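Local structure of putative hydrolase (Campylobacter jejuni, 3D6L) at residues Ser84-Val89 against Ser107-Tyr112; Phe59-Phe64 against Ser101-Thr106; Pro46-Thr51 against Val113-Asp118; Lys8-Ala13 against Gly66-Cys71. The protein is a hexameric hotdog-fold thioesterase that probably hydrolyses long-chain fatty acyl-coenzyme A thioesters. One frame throughout, in Å; residues are numbered along the deposited sequence.

Interaction 1 of 4, residues Ser84-Val89 against Ser107-Tyr112; sequences SVEVEV and SALVTY
Ser-84 to Val-89 and Ser-107 to Tyr-112 pair as antiparallel neighbours in the beta hairpin formed by strands 82-94 and 100-115, in the middle of the hotdog sheet. Two hydrogen-bonded pairs carry the ladder. Val-85 faces Val-110, with N and O of each bonded to the other at 2.8 Å both ways; two residues on, Val-87 N reaches Ala-108 O at 2.7 Å and is nearly straight (175° at the hydrogen), while Ala-108 N returns a bond to Val-87 O. At the non-hydrogen-bonded positions between, CA-H groups point at the same carbonyls, as Leu-109 CA does at Val-85 O.

The sheet's two faces differ sharply. Val-85, Val-87, Ala-108 and Val-110 lie on the face that receives helix 26-42, the sausage of the hotdog, and Ile-33 of that helix touches both Ala-108 and Val-110. On this face Val-87 CG2 meets Val-110 CG2 at 4.2 Å, and Val-85 CG2 approaches the Tyr-112 ring obliquely at CE1. The Tyr-112 hydroxyl is hydrogen-bonded to the carbonyl O of Asp-34 in the helix.

The other face is largely polar. Glu-86 has CG anti to the backbone N (chi1 -176°) and then bends at chi2, its side chain crossing that of Leu-109 at about a right angle with OE1 near Leu-109 CG. Glu-88 also bends back toward the neighbouring strand, and its OE1 has weak, long ion pairs with Lys-60 and Arg-2. The two carboxylates converge on one hydroxyl: Ser-107 OG lies 3.0 Å from Glu-86 OE2 and 3.1 Å from Glu-88 OE2.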
loop_
_atom_site.group_PDB
_atom_site.type_symbol
_atom_site.label_atom_id
_atom_site.label_comp_id
_atom_site.label_asym_id
_atom_site.label_seq_id
_atom_site.Cartn_x
_atom_site.Cartn_y
_atom_site.Cartn_z
ATOM N N SER A 84 2.785 19.917 22.945
ATOM C CA SER A 84 2.256 20.569 21.750
ATOM C C SER A 84 3.329 20.887 20.727
ATOM O O SER A 84 4.412 21.380 21.064
ATOM C CB SER A 84 1.507 21.839 22.114
ATOM O OG SER A 84 0.445 21.526 22.994
ATOM N N VAL A 85 3.014 20.609 19.467
ATOM C CA VAL A 85 3.988 20.734 18.401
ATOM C C VAL A 85 3.368 21.454 17.223
ATOM O O VAL A 85 2.304 21.065 16.740
ATOM C CB VAL A 85 4.526 19.345 17.955
ATOM C CG1 VAL A 85 5.561 19.491 16.850
ATOM C CG2 VAL A 85 5.132 18.585 19.136
ATOM N N GLU A 86 4.023 22.520 16.775
ATOM C CA GLU A 86 3.659 23.132 15.513
ATOM C C GLU A 86 4.415 22.416 14.401
ATOM O O GLU A 86 5.645 22.290 14.453
ATOM C CB GLU A 86 3.956 24.637 15.498
ATOM C CG GLU A 86 3.494 25.355 14.214
ATOM C CD GLU A 86 1.975 25.485 14.095
ATOM O OE1 GLU A 86 1.308 25.826 15.101
ATOM O OE2 GLU A 86 1.442 25.262 12.982
ATOM N N VAL A 87 3.676 21.943 13.403
ATOM C CA VAL A 87 4.279 21.268 12.266
ATOM C C VAL A 87 4.043 22.093 11.017
ATOM O O VAL A 87 2.915 22.484 10.727
ATOM C CB VAL A 87 3.731 19.831 12.082
ATOM C CG1 VAL A 87 4.372 19.159 10.870
ATOM C CG2 VAL A 87 3.967 18.994 13.352
ATOM N N GLU A 88 5.121 22.362 10.291
ATOM C CA GLU A 88 5.044 23.099 9.046
ATOM C C GLU A 88 5.552 22.214 7.936
ATOM O O GLU A 88 6.629 21.626 8.041
ATOM C CB GLU A 88 5.889 24.372 9.114
ATOM C CG GLU A 88 5.387 25.400 10.114
ATOM C CD GLU A 88 4.119 26.106 9.658
ATOM O OE1 GLU A 88 3.829 26.104 8.441
ATOM O OE2 GLU A 88 3.412 26.668 10.528
ATOM N N VAL A 89 4.775 22.124 6.866
ATOM C CA VAL A 89 5.150 21.299 5.736
ATOM C C VAL A 89 5.507 22.188 4.545
ATOM O O VAL A 89 4.764 23.117 4.212
ATOM C CB VAL A 89 4.021 20.300 5.373
ATOM C CG1 VAL A 89 4.504 19.288 4.362
ATOM C CG2 VAL A 89 3.512 19.590 6.620
ATOM N N SER A 107 0.060 23.213 7.457
ATOM C CA SER A 107 0.379 23.659 8.799
ATOM C C SER A 107 -0.499 22.930 9.815
ATOM O O SER A 107 -1.650 22.624 9.524
ATOM C CB SER A 107 0.091 25.145 8.878
ATOM O OG SER A 107 0.465 25.659 10.124
ATOM N N ALA A 108 0.028 22.646 11.002
ATOM C CA ALA A 108 -0.777 21.991 12.037
ATOM C C ALA A 108 -0.217 22.142 13.441
ATOM O O ALA A 108 0.983 22.295 13.627
ATOM C CB ALA A 108 -0.992 20.502 11.709
ATOM N N LEU A 109 -1.115 22.085 14.418
ATOM C CA LEU A 109 -0.762 22.076 15.833
ATOM C C LEU A 109 -1.217 20.742 16.411
ATOM O O LEU A 109 -2.416 20.503 16.549
ATOM C CB LEU A 109 -1.489 23.208 16.563
ATOM C CG LEU A 109 -0.808 24.050 17.645
ATOM C CD1 LEU A 109 -1.892 24.726 18.504
ATOM C CD2 LEU A 109 0.187 23.264 18.511
ATOM N N VAL A 110 -0.265 19.877 16.748
ATOM C CA VAL A 110 -0.582 18.524 17.211
ATOM C C VAL A 110 -0.210 18.382 18.683
ATOM O O VAL A 110 0.813 18.917 19.116
ATOM C CB VAL A 110 0.185 17.428 16.384
ATOM C CG1 VAL A 110 -0.493 16.080 16.524
ATOM C CG2 VAL A 110 0.287 17.807 14.901
ATOM N N THR A 111 -1.022 17.652 19.445
ATOM C CA THR A 111 -0.713 17.402 20.852
ATOM C C THR A 111 -0.553 15.909 21.143
ATOM O O THR A 111 -1.339 15.078 20.679
ATOM C CB THR A 111 -1.748 18.059 21.813
ATOM O OG1 THR A 111 -1.967 19.423 21.425
ATOM C CG2 THR A 111 -1.249 18.040 23.261
ATOM N N TYR A 112 0.480 15.594 21.914
ATOM C CA TYR A 112 0.839 14.229 22.259
ATOM C C TYR A 112 0.859 14.091 23.772
ATOM O O TYR A 112 1.037 15.080 24.487
ATOM C CB TYR A 112 2.225 13.880 21.681
ATOM C CG TYR A 112 2.307 14.069 20.183
ATOM C CD1 TYR A 112 2.671 15.298 19.631
ATOM C CD2 TYR A 112 1.994 13.023 19.317
ATOM C CE1 TYR A 112 2.730 15.479 18.243
ATOM C CE2 TYR A 112 2.045 13.186 17.935
ATOM C CZ TYR A 112 2.413 14.412 17.401
ATOM O OH TYR A 112 2.450 14.563 16.030
#

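Interaction 2 of 4, residues Phe59-Phe64 against Ser101-Thr106; sequences FKEPVF and SCINVT
Val-63 crosses Val-105 at about a right angle where the loop 59-64, which follows strand 48-58, folds over strand 100-115 of the hotdog sheet. The strand is irregular here: Val-105 and Thr-106 both face Val-89, a classic beta bulge. Val-63 CG2 lies 3.5 Å from Val-105 CG2 and close to CG1 as well; CG2 is the branch anti to the carbonyl carbon of Val-63, with CG1 anti to the backbone N (chi1 -179°). Glu-61 crosses Ile-103 at about a right angle too, but only with its aliphatic part: CG sits 3.8 Å from Ile-103 CG2, and the bent chain then carries the carboxylate away from the strand. Glu-61 CB also rests on Val-105 CG2, so this one methyl touches both Glu-61 and Val-63.

Lys-60 behaves differently. Its chain, extended beyond CG, runs obliquely across the Asn-104 side chain. At the start of the loop, the Phe-59 ring meets Thr-106 obliquely, CD1 being 4.2 Å from CB of the threonine. The ring also packs on Leu-30 of helix 26-42 and on Thr-51 of the second subunit, and the Phe-59 backbone hydrogen-bonds to that subunit.

The loop's backbone is tied to the bulge by one clear bond. Glu-61 N donates to Val-105 O at 3.1 Å with 144° at the hydrogen, the donor lying 21° out of the carbonyl plane.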
loop_
_atom_site.group_PDB
_atom_site.type_symbol
_atom_site.label_atom_id
_atom_site.label_comp_id
_atom_site.label_asym_id
_atom_site.label_seq_id
_atom_site.Cartn_x
_atom_site.Cartn_y
_atom_site.Cartn_z
ATOM N N PHE A 59 -4.588 23.642 5.100
ATOM C CA PHE A 59 -4.095 23.208 3.801
ATOM C C PHE A 59 -3.942 24.450 2.938
ATOM O O PHE A 59 -4.855 24.844 2.205
ATOM C CB PHE A 59 -5.042 22.176 3.181
ATOM C CG PHE A 59 -5.168 20.923 3.994
ATOM C CD1 PHE A 59 -4.185 19.930 3.926
ATOM C CD2 PHE A 59 -6.253 20.739 4.848
ATOM C CE1 PHE A 59 -4.282 18.771 4.688
ATOM C CE2 PHE A 59 -6.365 19.582 5.620
ATOM C CZ PHE A 59 -5.377 18.593 5.540
ATOM N N LYS A 60 -2.782 25.078 3.069
ATOM C CA LYS A 60 -2.499 26.354 2.424
ATOM C C LYS A 60 -2.388 26.221 0.913
ATOM O O LYS A 60 -2.797 27.109 0.175
ATOM C CB LYS A 60 -1.198 26.939 2.971
ATOM C CG LYS A 60 -1.143 26.994 4.470
ATOM C CD LYS A 60 0.210 27.464 4.937
ATOM C CE LYS A 60 0.262 27.446 6.446
ATOM N NZ LYS A 60 1.513 28.047 6.964
ATOM N N GLU A 61 -1.841 25.104 0.451
ATOM C CA GLU A 61 -1.503 24.966 -0.951
ATOM C C GLU A 61 -1.575 23.492 -1.347
ATOM O O GLU A 61 -1.289 22.636 -0.518
ATOM C CB GLU A 61 -0.093 25.522 -1.160
ATOM C CG GLU A 61 0.136 26.288 -2.457
ATOM C CD GLU A 61 -0.723 27.529 -2.584
ATOM O OE1 GLU A 61 -0.821 28.305 -1.598
ATOM O OE2 GLU A 61 -1.288 27.726 -3.688
ATOM N N PRO A 62 -1.963 23.193 -2.609
ATOM C CA PRO A 62 -1.958 21.809 -3.115
ATOM C C PRO A 62 -0.557 21.197 -3.123
ATOM O O PRO A 62 0.449 21.906 -3.302
ATOM C CB PRO A 62 -2.434 21.948 -4.561
ATOM C CG PRO A 62 -3.057 23.299 -4.662
ATOM C CD PRO A 62 -2.408 24.156 -3.636
ATOM N N VAL A 63 -0.501 19.886 -2.924
ATOM C CA VAL A 63 0.744 19.130 -3.050
ATOM C C VAL A 63 0.631 18.272 -4.319
ATOM O O VAL A 63 -0.436 17.702 -4.591
ATOM C CB VAL A 63 1.009 18.263 -1.790
ATOM C CG1 VAL A 63 2.311 17.494 -1.905
ATOM C CG2 VAL A 63 1.036 19.136 -0.550
ATOM N N PHE A 64 1.713 18.211 -5.098
ATOM C CA PHE A 64 1.729 17.448 -6.350
ATOM C C PHE A 64 2.635 16.226 -6.296
ATOM O O PHE A 64 3.555 16.147 -5.464
ATOM C CB PHE A 64 2.157 18.328 -7.535
ATOM C CG PHE A 64 1.326 19.571 -7.709
ATOM C CD1 PHE A 64 1.929 20.771 -8.062
ATOM C CD2 PHE A 64 -0.061 19.541 -7.519
ATOM C CE1 PHE A 64 1.173 21.932 -8.216
ATOM C CE2 PHE A 64 -0.830 20.690 -7.673
ATOM C CZ PHE A 64 -0.215 21.890 -8.020
ATOM N N SER A 101 11.238 25.658 -6.668
ATOM C CA SER A 101 10.411 26.469 -5.783
ATOM C C SER A 101 10.192 25.680 -4.514
ATOM O O SER A 101 10.031 24.459 -4.542
ATOM C CB SER A 101 9.044 26.774 -6.406
ATOM O OG SER A 101 9.096 26.769 -7.824
ATOM N N CYS A 102 10.182 26.393 -3.400
ATOM C CA CYS A 102 9.864 25.812 -2.124
ATOM C C CYS A 102 8.617 26.492 -1.551
ATOM O O CYS A 102 8.624 27.688 -1.254
ATOM C CB CYS A 102 11.055 25.937 -1.187
ATOM S SG CYS A 102 10.642 25.457 0.467
ATOM N N ILE A 103 7.548 25.714 -1.407
ATOM C CA ILE A 103 6.239 26.241 -1.049
ATOM C C ILE A 103 5.788 25.736 0.316
ATOM O O ILE A 103 5.742 24.533 0.541
ATOM C CB ILE A 103 5.187 25.864 -2.126
ATOM C CG1 ILE A 103 5.716 26.240 -3.521
ATOM C CG2 ILE A 103 3.834 26.505 -1.813
ATOM C CD1 ILE A 103 4.687 26.249 -4.645
ATOM N N ASN A 104 5.471 26.662 1.223
ATOM C CA ASN A 104 4.847 26.313 2.494
ATOM C C ASN A 104 3.435 25.834 2.192
ATOM O O ASN A 104 2.577 26.591 1.734
ATOM C CB ASN A 104 4.845 27.487 3.471
ATOM C CG ASN A 104 4.326 27.103 4.868
ATOM O OD1 ASN A 104 4.346 25.933 5.274
ATOM N ND2 ASN A 104 3.860 28.105 5.608
ATOM N N VAL A 105 3.211 24.556 2.449
ATOM C CA VAL A 105 2.129 23.847 1.810
ATOM C C VAL A 105 1.015 23.457 2.785
ATOM O O VAL A 105 -0.161 23.473 2.418
ATOM C CB VAL A 105 2.702 22.670 0.979
ATOM C CG1 VAL A 105 2.782 21.386 1.780
ATOM C CG2 VAL A 105 1.929 22.506 -0.308
ATOM N N THR A 106 1.386 23.134 4.024
ATOM C CA THR A 106 0.414 22.850 5.083
ATOM C C THR A 106 0.968 23.103 6.495
ATOM O O THR A 106 2.172 23.197 6.696
ATOM C CB THR A 106 -0.345 21.446 4.917
ATOM O OG1 THR A 106 -0.430 20.753 6.173
ATOM C CG2 THR A 106 0.313 20.550 3.918
#

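Interaction 3 of 4, residues Pro46-Thr51 against Val113-Asp118; sequences PERVVT and VSVTRD
Glu-47 and Arg-117 lie side by side, pointing the same way, and close a salt bridge from OE2 to NH1 at 3.0 Å. Carboxylate and guanidinium are turned 45° from each other, so the pair is not a flat two-pronged one; a single nitrogen does the work. Next along, Arg-48 has CG anti to the backbone N (chi1 -165°) and runs extended to NE, its CD 3.8 Å from Val-115 CG2. Its NH1 ends 3.5 Å from Arg-117 O, a weak bond made at the edge of the guanidinium.

Beside these charged chains runs the antiparallel pairing of strands 48-58 and 100-115 of the hotdog sheet. Val-50 and Val-113 bond both ways, Val-113 N to Val-50 O at 2.9 Å and Val-50 N to Val-113 O at 3.1 Å. Val-50 uses both branches: CG2 packs alongside Val-113 CG1, while CG1 meets Val-115 CG2 at 3.5 Å.

Further out, Ser-45 OG hydrogen-bonds to Arg-48 O, and Ser-114 OG to Asn-122 O. Asn-23 of the second subunit packs on Arg-48, and Gly-98 of the third subunit on Glu-47.

The segments are therefore joined in two ways: by the backbone pair of Val-50 and Val-113, bonded in both directions, and by the salt bridge, which adds a charged link. Because Arg-117 is exposed, water probably softens that ion pair.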
loop_
_atom_site.group_PDB
_atom_site.type_symbol
_atom_site.label_atom_id
_atom_site.label_comp_id
_atom_site.label_asym_id
_atom_site.label_seq_id
_atom_site.Cartn_x
_atom_site.Cartn_y
_atom_site.Cartn_z
ATOM N N PRO A 46 11.269 9.980 25.137
ATOM C CA PRO A 46 11.979 9.088 24.206
ATOM C C PRO A 46 11.275 7.775 23.836
ATOM O O PRO A 46 11.281 7.402 22.655
ATOM C CB PRO A 46 13.296 8.806 24.933
ATOM C CG PRO A 46 13.497 10.002 25.811
ATOM C CD PRO A 46 12.122 10.358 26.278
ATOM N N GLU A 47 10.688 7.082 24.815
ATOM C CA GLU A 47 10.083 5.758 24.578
ATOM C C GLU A 47 8.874 5.757 23.649
ATOM O O GLU A 47 8.850 5.011 22.673
ATOM C CB GLU A 47 9.698 5.062 25.892
ATOM C CG GLU A 47 10.846 4.323 26.570
ATOM C CD GLU A 47 11.502 5.150 27.669
ATOM O OE1 GLU A 47 11.461 6.409 27.596
ATOM O OE2 GLU A 47 12.052 4.532 28.617
ATOM N N ARG A 48 7.872 6.576 23.966
ATOM C CA ARG A 48 6.602 6.552 23.248
ATOM C C ARG A 48 5.770 7.810 23.507
ATOM O O ARG A 48 5.774 8.360 24.606
ATOM C CB ARG A 48 5.794 5.305 23.647
ATOM C CG ARG A 48 4.624 4.969 22.732
ATOM C CD ARG A 48 3.718 3.918 23.342
ATOM N NE ARG A 48 2.416 3.918 22.683
ATOM C CZ ARG A 48 1.446 3.031 22.900
ATOM N NH1 ARG A 48 1.604 2.044 23.770
ATOM N NH2 ARG A 48 0.308 3.127 22.234
ATOM N N VAL A 49 5.071 8.272 22.482
ATOM C CA VAL A 49 4.017 9.263 22.671
ATOM C C VAL A 49 2.753 8.760 21.972
ATOM O O VAL A 49 2.837 8.004 20.990
ATOM C CB VAL A 49 4.419 10.682 22.175
ATOM C CG1 VAL A 49 5.550 11.271 23.044
ATOM C CG2 VAL A 49 4.804 10.680 20.688
ATOM N N VAL A 50 1.584 9.126 22.493
ATOM C CA VAL A 50 0.367 8.873 21.735
ATOM C C VAL A 50 -0.267 10.206 21.361
ATOM O O VAL A 50 -0.259 11.143 22.159
ATOM C CB VAL A 50 -0.630 7.839 22.397
ATOM C CG1 VAL A 50 0.101 6.842 23.288
ATOM C CG2 VAL A 50 -1.767 8.512 23.149
ATOM N N THR A 51 -0.778 10.290 20.137
ATOM C CA THR A 51 -1.384 11.514 19.637
ATOM C C THR A 51 -2.775 11.691 20.246
ATOM O O THR A 51 -3.626 10.819 20.104
ATOM C CB THR A 51 -1.489 11.497 18.094
ATOM O OG1 THR A 51 -0.304 10.917 17.533
ATOM C CG2 THR A 51 -1.665 12.902 17.552
ATOM N N VAL A 113 0.657 12.873 24.260
ATOM C CA VAL A 113 0.852 12.588 25.669
ATOM C C VAL A 113 2.088 11.700 25.795
ATOM O O VAL A 113 2.292 10.791 24.991
ATOM C CB VAL A 113 -0.406 11.950 26.325
ATOM C CG1 VAL A 113 -0.718 10.584 25.719
ATOM C CG2 VAL A 113 -0.233 11.827 27.830
ATOM N N SER A 114 2.925 11.985 26.784
ATOM C CA SER A 114 4.110 11.175 27.020
ATOM C C SER A 114 3.705 9.941 27.830
ATOM O O SER A 114 3.112 10.062 28.900
ATOM C CB SER A 114 5.173 11.998 27.738
ATOM O OG SER A 114 5.469 11.475 29.012
ATOM N N VAL A 115 3.990 8.759 27.295
ATOM C CA VAL A 115 3.550 7.515 27.919
ATOM C C VAL A 115 4.667 6.489 28.005
ATOM O O VAL A 115 5.668 6.577 27.284
ATOM C CB VAL A 115 2.344 6.860 27.174
ATOM C CG1 VAL A 115 1.082 7.679 27.356
ATOM C CG2 VAL A 115 2.650 6.648 25.702
ATOM N N THR A 116 4.478 5.517 28.893
ATOM C CA THR A 116 5.315 4.327 28.948
ATOM C C THR A 116 5.070 3.486 27.700
ATOM O O THR A 116 4.004 3.554 27.090
ATOM C CB THR A 116 5.005 3.472 30.199
ATOM O OG1 THR A 116 3.595 3.219 30.270
ATOM C CG2 THR A 116 5.463 4.186 31.483
ATOM N N ARG A 117 6.056 2.682 27.328
ATOM C CA ARG A 117 5.928 1.786 26.181
ATOM C C ARG A 117 4.667 0.894 26.217
ATOM O O ARG A 117 4.294 0.324 25.188
ATOM C CB ARG A 117 7.231 0.982 25.945
ATOM C CG ARG A 117 7.601 -0.106 26.987
ATOM C CD ARG A 117 7.938 0.410 28.425
ATOM N NE ARG A 117 8.544 1.747 28.445
ATOM C CZ ARG A 117 8.700 2.499 29.536
ATOM N NH1 ARG A 117 9.243 3.708 29.441
ATOM N NH2 ARG A 117 8.311 2.049 30.725
ATOM N N ASP A 118 3.999 0.802 27.374
ATOM C CA ASP A 118 2.719 0.068 27.476
ATOM C C ASP A 118 1.475 0.978 27.581
ATOM O O ASP A 118 0.354 0.509 27.809
ATOM C CB ASP A 118 2.773 -1.038 28.566
ATOM C CG ASP A 118 2.114 -0.631 29.901
ATOM O OD1 ASP A 118 1.468 -1.510 30.533
ATOM O OD2 ASP A 118 2.236 0.548 30.328
#

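Interaction 4 of 4, residues Lys8-Ala13 against Gly66-Cys71; sequences KLKIVA and GDIISC
Cys-71 O is gripped by two successive backbone amides: Lys-8 N donates to it at 2.7 Å and Leu-9 N, weakly, at 3.4 Å. Two residues facing one make this a classic beta bulge, where strand 9-12, outermost in this chain's hotdog sheet, joins strand 68-78. Beyond it the antiparallel ladder is regular. Ile-11 and Ile-69 bond in both directions, with Ile-69 N to Ile-11 O at 2.7 Å, and past the strands' ends Ala-13 N donates to Asp-67 O at 2.8 Å while Gly-66 N reaches Ala-13 O.

On the face toward helix 26-42, Ile-11 crosses Ile-69 obliquely, CD1 against CG2, and Ala-13 CB meets Ile-69 CD1 at 3.7 Å. On the other face Val-12 and Ile-68 lie side by side, CG2 to CD1 at 4.0 Å. Lys-10 bends over the same face, its CD beside Ser-70 OG at 3.4 Å.

Val-12 of the third subunit packs on Leu-9, and Leu-9 of that subunit on Val-12; its backbone also bonds Lys-10. Backbone bonds on both sides, to strand 68-78 and to the third subunit, imply that the sheet continues from one subunit into the next.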
loop_
_atom_site.group_PDB
_atom_site.type_symbol
_atom_site.label_atom_id
_atom_site.label_comp_id
_atom_site.label_asym_id
_atom_site.label_seq_id
_atom_site.Cartn_x
_atom_site.Cartn_y
_atom_site.Cartn_z
ATOM N N LYS A 8 12.050 17.017 10.401
ATOM C CA LYS A 8 11.881 15.786 11.171
ATOM C C LYS A 8 11.519 14.631 10.239
ATOM O O LYS A 8 11.848 13.474 10.512
ATOM C CB LYS A 8 10.822 15.969 12.263
ATOM C CG LYS A 8 11.171 17.050 13.285
ATOM C CD LYS A 8 12.213 16.570 14.285
ATOM C CE LYS A 8 13.200 17.682 14.671
ATOM N NZ LYS A 8 12.550 18.968 15.090
ATOM N N LEU A 9 10.850 14.966 9.139
ATOM C CA LEU A 9 10.562 14.032 8.060
ATOM C C LEU A 9 10.838 14.685 6.723
ATOM O O LEU A 9 10.672 15.893 6.570
ATOM C CB LEU A 9 9.103 13.572 8.109
ATOM C CG LEU A 9 8.771 12.130 8.497
ATOM C CD1 LEU A 9 9.450 11.697 9.781
ATOM C CD2 LEU A 9 7.260 11.960 8.625
ATOM N N LYS A 10 11.255 13.864 5.763
ATOM C CA LYS A 10 11.500 14.278 4.392
ATOM C C LYS A 10 11.176 13.081 3.469
ATOM O O LYS A 10 11.850 12.044 3.504
ATOM C CB LYS A 10 12.947 14.755 4.250
ATOM C CG LYS A 10 13.242 15.619 3.038
ATOM C CD LYS A 10 14.394 16.588 3.343
ATOM C CE LYS A 10 15.345 16.804 2.150
ATOM N NZ LYS A 10 14.833 17.731 1.097
ATOM N N ILE A 11 10.119 13.225 2.671
ATOM C CA ILE A 11 9.589 12.137 1.855
ATOM C C ILE A 11 9.333 12.677 0.480
ATOM O O ILE A 11 9.099 13.873 0.322
ATOM C CB ILE A 11 8.191 11.644 2.336
ATOM C CG1 ILE A 11 7.778 12.271 3.662
ATOM C CG2 ILE A 11 8.114 10.139 2.389
ATOM C CD1 ILE A 11 6.988 13.530 3.488
ATOM N N VAL A 12 9.346 11.798 -0.517
ATOM C CA VAL A 12 8.855 12.146 -1.854
ATOM C C VAL A 12 7.362 11.801 -1.942
ATOM O O VAL A 12 6.937 10.745 -1.474
ATOM C CB VAL A 12 9.618 11.385 -2.949
ATOM C CG1 VAL A 12 9.240 11.917 -4.317
ATOM C CG2 VAL A 12 11.128 11.492 -2.733
ATOM N N ALA A 13 6.568 12.691 -2.525
ATOM C CA ALA A 13 5.158 12.388 -2.782
ATOM C C ALA A 13 5.045 11.525 -4.039
ATOM O O ALA A 13 5.404 11.959 -5.131
ATOM C CB ALA A 13 4.345 13.660 -2.915
ATOM N N GLY A 66 5.651 14.081 -7.057
ATOM C CA GLY A 66 7.045 14.448 -7.285
ATOM C C GLY A 66 7.633 15.401 -6.269
ATOM O O GLY A 66 8.855 15.433 -6.106
ATOM N N ASP A 67 6.774 16.175 -5.591
ATOM C CA ASP A 67 7.203 17.081 -4.507
ATOM C C ASP A 67 8.021 16.340 -3.468
ATOM O O ASP A 67 7.693 15.209 -3.098
ATOM C CB ASP A 67 6.010 17.709 -3.774
ATOM C CG ASP A 67 5.243 18.707 -4.614
ATOM O OD1 ASP A 67 4.129 19.074 -4.181
ATOM O OD2 ASP A 67 5.730 19.127 -5.691
ATOM N N ILE A 68 9.094 16.983 -3.016
ATOM C CA ILE A 68 9.833 16.531 -1.849
ATOM C C ILE A 68 9.195 17.266 -0.682
ATOM O O ILE A 68 9.257 18.499 -0.609
ATOM C CB ILE A 68 11.350 16.872 -1.946
ATOM C CG1 ILE A 68 11.900 16.639 -3.370
ATOM C CG2 ILE A 68 12.157 16.110 -0.880
ATOM C CD1 ILE A 68 11.767 15.215 -3.913
ATOM N N ILE A 69 8.534 16.523 0.201
ATOM C CA ILE A 69 7.857 17.121 1.345
ATOM C C ILE A 69 8.744 17.066 2.574
ATOM O O ILE A 69 9.238 16.007 2.952
ATOM C CB ILE A 69 6.461 16.484 1.609
ATOM C CG1 ILE A 69 5.417 17.085 0.668
ATOM C CG2 ILE A 69 5.986 16.740 3.029
ATOM C CD1 ILE A 69 5.433 16.459 -0.690
ATOM N N SER A 70 8.956 18.234 3.171
ATOM C CA SER A 70 9.728 18.359 4.392
ATOM C C SER A 70 8.792 18.807 5.499
ATOM O O SER A 70 8.013 19.742 5.321
ATOM C CB SER A 70 10.864 19.361 4.206
ATOM O OG SER A 70 11.835 18.853 3.301
ATOM N N CYS A 71 8.860 18.112 6.629
ATOM C CA CYS A 71 8.048 18.428 7.789
ATOM C C CYS A 71 8.939 18.929 8.899
ATOM O O CYS A 71 9.779 18.187 9.425
ATOM C CB CYS A 71 7.285 17.197 8.281
ATOM S SG CYS A 71 6.217 16.431 7.067
#

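How the interactions relate
From the N terminus, 8-13 opens the first loop, which interaction 4 closes at 66-71. Segments 46-51 and 59-64 begin inside that loop but find their partners beyond it, so interactions 3 and 2 both cross interaction 4. Interaction 1 starts after interaction 4 has closed; it crosses interaction 2, and both nest inside the long loop shut by interaction 3. Segments 101-106, 107-112 and 113-118 are consecutive on strand 100-115, which links interactions 2, 1 and 3. Val-89 touches both the 101-106 bulge and Ile-69 of interaction 4. Interactions 3 and 4 engage the outermost strands of this chain's sheet, their centres about 25 Å apart.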